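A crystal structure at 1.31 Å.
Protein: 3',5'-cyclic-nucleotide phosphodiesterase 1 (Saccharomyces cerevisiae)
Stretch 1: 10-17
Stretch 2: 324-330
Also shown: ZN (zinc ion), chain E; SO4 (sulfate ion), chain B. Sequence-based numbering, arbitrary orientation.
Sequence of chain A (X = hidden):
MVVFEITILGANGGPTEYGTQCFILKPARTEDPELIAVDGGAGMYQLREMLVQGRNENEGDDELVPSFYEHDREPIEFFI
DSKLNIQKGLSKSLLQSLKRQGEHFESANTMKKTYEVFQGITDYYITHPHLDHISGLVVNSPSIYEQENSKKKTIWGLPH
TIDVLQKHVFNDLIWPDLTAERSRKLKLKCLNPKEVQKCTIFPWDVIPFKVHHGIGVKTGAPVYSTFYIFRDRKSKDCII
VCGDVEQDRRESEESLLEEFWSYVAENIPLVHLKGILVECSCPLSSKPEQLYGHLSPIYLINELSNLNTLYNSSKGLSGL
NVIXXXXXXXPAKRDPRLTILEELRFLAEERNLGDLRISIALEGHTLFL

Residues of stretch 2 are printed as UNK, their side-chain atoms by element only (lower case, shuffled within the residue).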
# COMPACT_ATOMS: atom_id res chain seq x y z
N GLY A 10 -7.77 6.13 -5.40
CA GLY A 10 -6.37 6.51 -5.36
C GLY A 10 -5.96 7.16 -6.66
O GLY A 10 -6.30 6.67 -7.75
N ALA A 11 -5.25 8.28 -6.54
CA ALA A 11 -4.75 9.00 -7.70
C ALA A 11 -3.30 9.43 -7.51
O ALA A 11 -2.81 10.28 -8.23
CB ALA A 11 -5.64 10.20 -8.01
N ASN A 12 -2.62 8.82 -6.54
CA ASN A 12 -1.24 9.14 -6.20
C ASN A 12 -0.27 8.40 -7.13
O ASN A 12 -0.38 7.19 -7.27
CB ASN A 12 -1.04 8.73 -4.74
CG ASN A 12 0.38 8.86 -4.25
OD1 ASN A 12 1.20 9.58 -4.80
ND2 ASN A 12 0.68 8.13 -3.19
N GLY A 13 0.66 9.11 -7.75
CA GLY A 13 1.67 8.49 -8.61
C GLY A 13 2.90 7.96 -7.91
O GLY A 13 3.74 7.36 -8.56
N GLY A 14 2.99 8.14 -6.59
CA GLY A 14 4.18 7.79 -5.82
C GLY A 14 5.07 9.01 -5.64
O GLY A 14 4.83 10.06 -6.24
N PRO A 15 6.15 8.89 -4.85
CA PRO A 15 6.61 7.65 -4.24
C PRO A 15 6.00 7.31 -2.89
O PRO A 15 6.26 6.21 -2.38
CB PRO A 15 8.12 7.88 -4.09
CG PRO A 15 8.22 9.36 -3.86
CD PRO A 15 7.14 9.97 -4.71
N THR A 16 5.17 8.17 -2.30
CA THR A 16 4.45 7.73 -1.10
C THR A 16 3.51 6.59 -1.52
O THR A 16 3.04 6.54 -2.67
CB THR A 16 3.70 8.85 -0.35
OG1 THR A 16 2.55 9.24 -1.10
CG2 THR A 16 4.60 10.05 -0.08
N GLU A 17 3.26 5.67 -0.60
CA GLU A 17 2.80 4.34 -0.96
C GLU A 17 1.29 4.09 -0.80
O GLU A 17 0.81 3.04 -1.22
CB GLU A 17 3.61 3.29 -0.20
CG GLU A 17 3.26 3.13 1.27
CD GLU A 17 3.86 4.18 2.20
OE1 GLU A 17 3.60 4.04 3.41
OE2 GLU A 17 4.57 5.11 1.75
N UNK A 324 -6.96 14.60 -14.42
CA UNK A 324 -5.53 14.30 -14.36
C UNK A 324 -5.24 13.43 -13.16
O UNK A 324 -5.60 13.76 -12.03
c UNK A 324 -5.01 16.48 -15.49
c UNK A 324 -3.24 15.36 -14.16
c UNK A 324 -4.73 15.62 -14.28
N UNK A 325 -4.57 12.31 -13.41
CA UNK A 325 -4.31 11.30 -12.39
C UNK A 325 -2.81 11.11 -12.18
O UNK A 325 -1.99 11.64 -12.92
c UNK A 325 -6.41 10.10 -13.10
c UNK A 325 -4.91 9.96 -12.82
o UNK A 325 -4.23 9.53 -14.01
N UNK A 326 -2.46 10.34 -11.15
CA UNK A 326 -1.11 9.79 -10.99
C UNK A 326 -0.06 10.86 -10.85
O UNK A 326 1.08 10.69 -11.28
c UNK A 326 2.32 7.02 -11.81
c UNK A 326 -0.80 8.86 -12.18
n UNK A 326 1.60 8.11 -12.10
n UNK A 326 1.47 6.03 -11.48
c UNK A 326 0.28 7.85 -11.91
c UNK A 326 0.20 6.51 -11.54
N UNK A 327 -0.41 11.98 -10.23
CA UNK A 327 0.59 13.02 -9.99
C UNK A 327 1.53 12.53 -8.88
O UNK A 327 1.10 12.04 -7.84
c UNK A 327 1.03 15.41 -9.28
c UNK A 327 -0.04 14.38 -9.63
c UNK A 327 -0.90 14.87 -10.79
N UNK A 328 2.83 12.67 -9.13
CA UNK A 328 3.84 12.23 -8.17
C UNK A 328 4.13 13.30 -7.13
O UNK A 328 4.03 14.51 -7.41
c UNK A 328 4.97 10.56 -9.70
c UNK A 328 6.25 10.17 -10.43
n UNK A 328 5.92 7.65 -10.29
c UNK A 328 5.12 11.85 -8.91
c UNK A 328 6.13 8.84 -11.17
N UNK A 329 4.51 12.88 -5.93
CA UNK A 329 5.09 13.83 -4.97
C UNK A 329 6.45 14.27 -5.48
O UNK A 329 7.11 13.59 -6.28
o UNK A 329 4.08 12.79 -3.02
c UNK A 329 5.29 13.21 -3.59
N UNK A 330 6.89 15.42 -4.99
CA UNK A 330 8.19 15.95 -5.31
C UNK A 330 8.56 16.84 -4.13
O UNK A 330 7.67 17.38 -3.48
c UNK A 330 7.18 17.86 -6.65
c UNK A 330 8.18 16.71 -6.66
o UNK A 330 9.49 17.22 -6.94
ZN ZN E . 2.02 4.01 -11.72
S SO4 B . 5.44 4.41 -11.95
O1 SO4 B . 5.77 3.42 -10.89
O2 SO4 B . 6.48 5.48 -11.96
O3 SO4 B . 5.36 3.74 -13.29
O4 SO4 B . 4.13 5.01 -11.58
O HOH W 1 -3.10 12.81 -8.82
O HOH W 2 3.40 10.25 -3.35
O HOH W 3 3.30 2.50 -12.07

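Position 324 carries three side-chain carbons, one bearing the other two. The branch sits directly on CA, and no heteroatom is present. This side chain does not reach stretch 1. The residue is Val-324, in the strand that enters the stretch.

Position 325 has three side-chain atoms: a carbon carrying one oxygen and one carbon. Its CA-to-CB bond points sideways to stretch 1, and its backbone C lies 4.0 Å from Ala-11 O. A beta-branched side chain with one hydroxyl is threonine. Thr-325 ends the strand.

Position 326 has one carbon followed by a five-membered ring of three carbons and two nitrogens. One ring nitrogen lies 2.1 Å from the zinc ion ZN. One ring face is covered by Gly-13, whose CA is 3.5 Å from the ring centroid and nearly on the ring normal. That ring is an imidazole, so the residue is His-326. NE2 is the zinc ligand, and ND1 is bonded elsewhere in the structure. The backbone N of His-326 makes a weak hydrogen bond to Ala-11 O, 2.9 Å long and bent to 124°.

Position 327 again shows three carbons, one carrying the other two. CA-to-CB points away from stretch 1, so the backbone makes the contact. The O of 327 accepts a hydrogen bond from Gly-13 N at 3.0 Å, with a good angle of 162°. Water 1 donates to Ala-11 O at 2.6 Å and accepts from the N of 327 at 3.1 Å. The residue is Val-327.

Position 328 has four carbons in a row ending in nitrogen. The nitrogen reaches Gly-13 O at 2.8 Å. This unbranched chain is lysine. Lys-328 NZ donates to Gly-13 O and also to O2 of the sulfate, 2.8 Å from NZ. The sulfate probably comes from the crystallisation liquor.

Position 329 has one carbon and one oxygen. CA-to-CB points toward stretch 1, and CB lies 3.9 Å from Pro-15 CD. The residue is Ser-329. Its N donates to Gly-14 O at 2.9 Å. Its OG meets water 2 at 2.7 Å, and that water is 2.7 Å from Asn-12 OD1, to which it donates.

Position 330 has a carbon carrying one oxygen and one carbon. CA-to-CB points away, and the side chain stays clear of stretch 1. The residue is Thr-330, its OG1 bonded elsewhere in the structure.

The contact is largely a backbone match, with the Lys-328 amine as a side-chain addition. Gly-13 is central. An ideal CB there would lie 2.3 Å from His-326 O, a clash. Its CA also lies over one face of the imidazole. Gly-14 has backbone angles that call for glycine, and a cis peptide bond leads into Pro-15. Asn-12 steadies this turn from within, because its OD1 accepts from Gly-14 N at 2.9 Å. Stretch 1 thus packs beside a zinc ligand, while water 1 bridges the backbones of Ala-11 and Val-327, and water 2 links Ser-329 OG to Asn-12 and Thr-16.

Stretch 2 (324-330) VTHVKST
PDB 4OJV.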